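Local structure of acetyltransferase, GNAT family (2OH1) at residues A[140-145]-A[170-175]. The protein probably transfers an acetyl group from acetyl-coenzyme A to an acceptor substrate, as do other members of the GNAT acetyltransferase family. Numbering follows the deposited sequence.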
loop_
_atom_site.group_PDB
_atom_site.type_symbol
_atom_site.label_atom_id
_atom_site.label_comp_id
_atom_site.label_asym_id
_atom_site.label_seq_id
_atom_site.Cartn_x
_atom_site.Cartn_y
_atom_site.Cartn_z
ATOM N N ILE A 140 -1.490 -0.477 11.527
ATOM C CA ILE A 140 -1.509 -0.294 10.078
ATOM C C ILE A 140 -2.913 -0.751 9.658
ATOM O O ILE A 140 -3.391 -1.806 10.117
ATOM C CB ILE A 140 -0.473 -1.186 9.285
ATOM C CG1 ILE A 140 0.977 -0.984 9.708
ATOM C CG2 ILE A 140 -0.610 -0.987 7.743
ATOM C CD1 ILE A 140 1.442 0.471 9.700
ATOM N N ARG A 141 -3.542 0.030 8.784
ATOM C CA ARG A 141 -4.928 -0.177 8.358
ATOM C C ARG A 141 -5.050 -0.154 6.872
ATOM O O ARG A 141 -4.270 0.497 6.175
ATOM C CB ARG A 141 -5.849 0.870 8.968
ATOM C CG ARG A 141 -5.986 0.649 10.496
ATOM C CD ARG A 141 -6.798 1.749 11.124
ATOM N NE ARG A 141 -7.132 1.426 12.509
ATOM C CZ ARG A 141 -7.615 2.274 13.370
ATOM N NH1 ARG A 141 -7.766 3.542 13.048
ATOM N NH2 ARG A 141 -7.881 1.846 14.605
ATOM N N LEU A 142 -6.032 -0.891 6.397
ATOM C CA LEU A 142 -6.368 -0.815 4.980
ATOM C C LEU A 142 -7.812 -1.287 4.761
ATOM O O LEU A 142 -8.446 -1.803 5.660
ATOM C CB LEU A 142 -5.404 -1.618 4.143
ATOM C CG LEU A 142 -5.397 -3.105 4.490
ATOM C CD1 LEU A 142 -6.502 -3.873 3.722
ATOM C CD2 LEU A 142 -4.025 -3.701 4.279
ATOM N N ASP A 143 -8.335 -0.981 3.572
ATOM C CA ASP A 143 -9.677 -1.425 3.182
ATOM C C ASP A 143 -9.590 -2.244 1.886
ATOM O O ASP A 143 -8.629 -2.146 1.139
ATOM C CB ASP A 143 -10.603 -0.219 3.086
ATOM C CG ASP A 143 -10.159 0.849 2.089
ATOM O OD1 ASP A 143 -9.969 0.545 0.883
ATOM O OD2 ASP A 143 -10.072 2.072 2.461
ATOM N N CYS A 144 -10.585 -3.093 1.649
ATOM C CA CYS A 144 -10.573 -3.996 0.484
ATOM C C CYS A 144 -12.001 -4.150 0.040
ATOM O O CYS A 144 -12.856 -4.355 0.853
ATOM C CB CYS A 144 -10.024 -5.407 0.850
ATOM S SG CYS A 144 -9.644 -6.389 -0.559
ATOM N N ILE A 145 -12.221 -4.037 -1.256
ATOM C CA ILE A 145 -13.528 -4.300 -1.795
ATOM C C ILE A 145 -14.019 -5.705 -1.342
ATOM O O ILE A 145 -13.265 -6.675 -1.381
ATOM C CB ILE A 145 -13.475 -4.147 -3.369
ATOM C CG1 ILE A 145 -14.867 -4.064 -3.937
ATOM C CG2 ILE A 145 -12.608 -5.247 -4.022
ATOM C CD1 ILE A 145 -14.839 -3.947 -5.500
ATOM N N TYR A 170 -14.398 -4.168 3.129
ATOM C CA TYR A 170 -14.011 -4.752 4.420
ATOM C C TYR A 170 -12.796 -3.962 4.960
ATOM O O TYR A 170 -11.918 -3.537 4.218
ATOM C CB TYR A 170 -13.653 -6.215 4.265
ATOM C CG TYR A 170 -14.787 -7.105 3.859
ATOM C CD1 TYR A 170 -16.036 -7.010 4.468
ATOM C CD2 TYR A 170 -14.587 -8.102 2.935
ATOM C CE1 TYR A 170 -17.056 -7.886 4.127
ATOM C CE2 TYR A 170 -15.564 -8.971 2.583
ATOM C CZ TYR A 170 -16.818 -8.882 3.170
ATOM O OH TYR A 170 -17.814 -9.774 2.807
ATOM N N LEU A 171 -12.770 -3.782 6.266
ATOM C CA LEU A 171 -11.730 -3.037 6.941
ATOM C C LEU A 171 -10.828 -4.008 7.710
ATOM O O LEU A 171 -11.319 -4.863 8.439
ATOM C CB LEU A 171 -12.359 -2.041 7.929
ATOM C CG LEU A 171 -12.967 -0.748 7.374
ATOM C CD1 LEU A 171 -14.123 -0.967 6.371
ATOM C CD2 LEU A 171 -13.404 0.098 8.540
ATOM N N TYR A 172 -9.511 -3.796 7.598
ATOM C CA TYR A 172 -8.497 -4.664 8.209
ATOM C C TYR A 172 -7.505 -3.813 8.955
ATOM O O TYR A 172 -7.100 -2.752 8.512
ATOM C CB TYR A 172 -7.744 -5.451 7.152
ATOM C CG TYR A 172 -8.614 -6.463 6.423
ATOM C CD1 TYR A 172 -8.776 -7.738 6.910
ATOM C CD2 TYR A 172 -9.216 -6.151 5.200
ATOM C CE1 TYR A 172 -9.579 -8.664 6.256
ATOM C CE2 TYR A 172 -10.014 -7.062 4.557
ATOM C CZ TYR A 172 -10.186 -8.315 5.077
ATOM O OH TYR A 172 -10.941 -9.247 4.404
ATOM N N GLN A 173 -7.040 -4.324 10.082
ATOM C CA GLN A 173 -5.944 -3.684 10.810
ATOM C C GLN A 173 -5.016 -4.677 11.427
ATOM O O GLN A 173 -5.402 -5.787 11.755
ATOM C CB GLN A 173 -6.454 -2.714 11.853
ATOM C CG GLN A 173 -7.047 -3.253 13.062
ATOM C CD GLN A 173 -7.466 -2.182 14.122
ATOM O OE1 GLN A 173 -7.454 -0.967 13.907
ATOM N NE2 GLN A 173 -7.910 -2.680 15.256
ATOM N N LYS A 174 -3.781 -4.237 11.536
ATOM C CA LYS A 174 -2.769 -5.022 12.194
ATOM C C LYS A 174 -2.238 -4.186 13.353
ATOM O O LYS A 174 -1.741 -3.081 13.148
ATOM C CB LYS A 174 -1.675 -5.400 11.225
ATOM C CG LYS A 174 -0.691 -6.364 11.831
ATOM C CD LYS A 174 0.493 -6.714 10.980
ATOM C CE LYS A 174 0.195 -7.679 9.931
ATOM N NZ LYS A 174 1.423 -8.460 9.559
ATOM N N GLU A 175 -2.262 -4.731 14.560
ATOM C CA GLU A 175 -1.716 -4.025 15.688
ATOM C C GLU A 175 -0.200 -4.185 15.660
ATOM O O GLU A 175 0.339 -5.265 15.403
ATOM C CB GLU A 175 -2.331 -4.548 16.988
ATOM C CG GLU A 175 -2.229 -3.525 18.148
ATOM C CD GLU A 175 -3.228 -3.802 19.305
ATOM O OE1 GLU A 175 -3.830 -4.907 19.320
ATOM O OE2 GLU A 175 -3.382 -2.909 20.185
#
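Ile140 forms a hydrogen-bonded pair with Lys174 between antiparallel strands 140-145 and 170-175, Lys174 N to Ile140 O measuring 2.8 Å. Its branched chain favours the extended backbone and touches Tyr104 and Leu106 of strand 103-111. Arg141, in a non-hydrogen-bonded pair, runs extended alongside Gln173 on the other face. Arg141 NE and NH2 grip a single atom, Gln173 OE1, side-on at 2.8 and 2.9 Å. Guanidinium and amide are nearly coplanar (11°). A neutral carbonyl oxygen can accept both in-plane N-H groups, so Gln173 helps fix the guanidinium's rotation, while the buried charge is met by Asp101 through NH2; Leu98 O and the Tyr105 hydroxyl take NH1.

Leu142 pairs by two backbone bonds with Tyr172, and the two side chains cross obliquely, Leu142 CD1 lying 3.8 Å from Tyr172 CD2. Asp143 shares the Arg141 face but turns its carboxylate off the partner strand, where OD2 accepts from Trp90 NE1. Small Cys144 lets its CB meet the edge of the Tyr172 ring at CE2, 4.1 Å away, and its N and O also bond to Tyr170.

In the central GNAT sheet, strand 139-145 runs parallel to 103-111 but antiparallel to 169-175; GNAT proteins typically splay between the two parallel strands, here probably to take acetyl-CoA. Helix 149-157 packs on the Leu142 and Cys144 face, its Asn152 bonding the Tyr172 hydroxyl, while helix 89-95 packs against Arg141, Asp143 and Leu171.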